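Local coordinates for carboxymuconolactone decarboxylase family protein (Methanocaldococcus jannaschii, PDB 3D7I), which belongs to the carboxymuconolactone decarboxylase family and is possibly involved in oxygen detoxification, perhaps through a peroxiredoxin-like activity, at the interface of chains A and B. Numbering follows the deposited sequence. Chains: chain A/B, carboxymuconolactone decarboxylase family protein.

The interface of chains A and B. Residues chain A 15, 19, 22; chain B 84, 87, 95.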
# COMPACT_ATOMS: atom_id res chain seq x y z
N VAL A 15 0.87 -17.03 -19.67
CA VAL A 15 -0.57 -17.04 -19.41
C VAL A 15 -1.30 -17.41 -20.72
O VAL A 15 -2.12 -18.30 -20.73
CB VAL A 15 -1.08 -15.69 -18.88
CG1 VAL A 15 -2.56 -15.72 -18.68
CG2 VAL A 15 -0.40 -15.32 -17.56
N TYR A 19 -2.91 -20.75 -19.95
CA TYR A 19 -4.22 -20.42 -19.38
C TYR A 19 -5.05 -19.60 -20.36
O TYR A 19 -5.32 -18.42 -20.10
CB TYR A 19 -4.03 -19.66 -18.05
CG TYR A 19 -3.12 -20.41 -17.10
CD1 TYR A 19 -3.45 -21.68 -16.66
CD2 TYR A 19 -1.92 -19.86 -16.67
CE1 TYR A 19 -2.60 -22.40 -15.81
CE2 TYR A 19 -1.06 -20.56 -15.84
CZ TYR A 19 -1.40 -21.82 -15.41
OH TYR A 19 -0.56 -22.51 -14.56
N LEU A 22 -8.16 -17.50 -19.11
CA LEU A 22 -7.74 -16.36 -18.29
C LEU A 22 -7.13 -15.27 -19.17
O LEU A 22 -7.45 -14.10 -19.04
CB LEU A 22 -6.73 -16.84 -17.26
CG LEU A 22 -6.23 -15.81 -16.24
CD1 LEU A 22 -7.41 -15.30 -15.40
CD2 LEU A 22 -5.16 -16.46 -15.41
N ARG B 84 -4.30 -16.10 -9.77
CA ARG B 84 -5.61 -15.71 -10.32
C ARG B 84 -6.35 -14.80 -9.34
O ARG B 84 -6.90 -13.76 -9.69
CB ARG B 84 -6.44 -16.96 -10.63
CG ARG B 84 -5.88 -17.83 -11.74
CD ARG B 84 -6.59 -19.16 -11.82
NE ARG B 84 -7.66 -19.14 -12.77
CZ ARG B 84 -7.59 -19.56 -14.04
NH1 ARG B 84 -6.49 -20.04 -14.59
NH2 ARG B 84 -8.65 -19.47 -14.77
N LEU B 87 -4.77 -11.32 -9.22
CA LEU B 87 -5.28 -10.47 -10.29
C LEU B 87 -6.60 -9.82 -9.88
O LEU B 87 -6.76 -8.62 -10.01
CB LEU B 87 -5.50 -11.28 -11.56
CG LEU B 87 -6.20 -10.60 -12.73
CD1 LEU B 87 -5.43 -9.40 -13.21
CD2 LEU B 87 -6.39 -11.65 -13.86
N PHE B 95 -0.27 -9.15 -10.74
CA PHE B 95 -0.45 -10.43 -11.40
C PHE B 95 0.71 -10.72 -12.37
O PHE B 95 1.31 -11.82 -12.34
CB PHE B 95 -1.75 -10.42 -12.20
CG PHE B 95 -1.97 -11.69 -13.01
CD1 PHE B 95 -2.21 -12.88 -12.38
CD2 PHE B 95 -1.93 -11.67 -14.40
CE1 PHE B 95 -2.43 -14.06 -13.10
CE2 PHE B 95 -2.13 -12.85 -15.13
CZ PHE B 95 -2.37 -14.04 -14.49
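Helices 10-18 and 20-33 of chain A, with A:Tyr19 in the turn joining them, meet helices 76-90 and 92-104 of chain B. A:Leu22 is the main apolar insert, with 49 Å² of its surface hidden by the partner, and its two methyls take different neighbours. Its CD2 reaches CZ at the far end of the B:Phe95 ring, 3.8 Å away, while CD1 passes CD2 of B:Leu87 at 4.1 Å, the two leucine side chains running alongside in opposite directions. CG anti to the backbone N (chi1 -176°) points the A:Leu22 fork at chain B, one methyl towards B:Phe95 and B:Arg84, the other towards B:Leu87. A:Val15 approaches the same ring end: its CG2 methyl lies 3.9 Å from both CZ and CE2 of B:Phe95. The CZ end of the ring thus touches methyls of both A:Val15 and A:Leu22.

B:Arg84 supplies a flank through both its chain and its head. Its CG methylene packs 4.0 Å from CD2 of A:Leu22, and the bend at chi3 (94°) turns one guanidinium face towards that methyl, which lies 3.9 Å above the plane near the rim. NH1 also comes within 4.0 Å of CD1 on the A:Tyr19 ring; the two planes are nearly perpendicular (89°), which excludes parallel stacking. Replacing B:Arg84 by alanine is likely to take the CG and guanidinium contacts from CD2 of A:Leu22, leaving a gap on that flank, and to remove this neighbour of the A:Tyr19 ring.

The patch, 135 Å² in sum, belongs to an interface of the deposited six-copy assembly, which may or may not be the biological one. In it the first two helices of one all-helical subunit, joined by a sharp turn, pack against the last two of another.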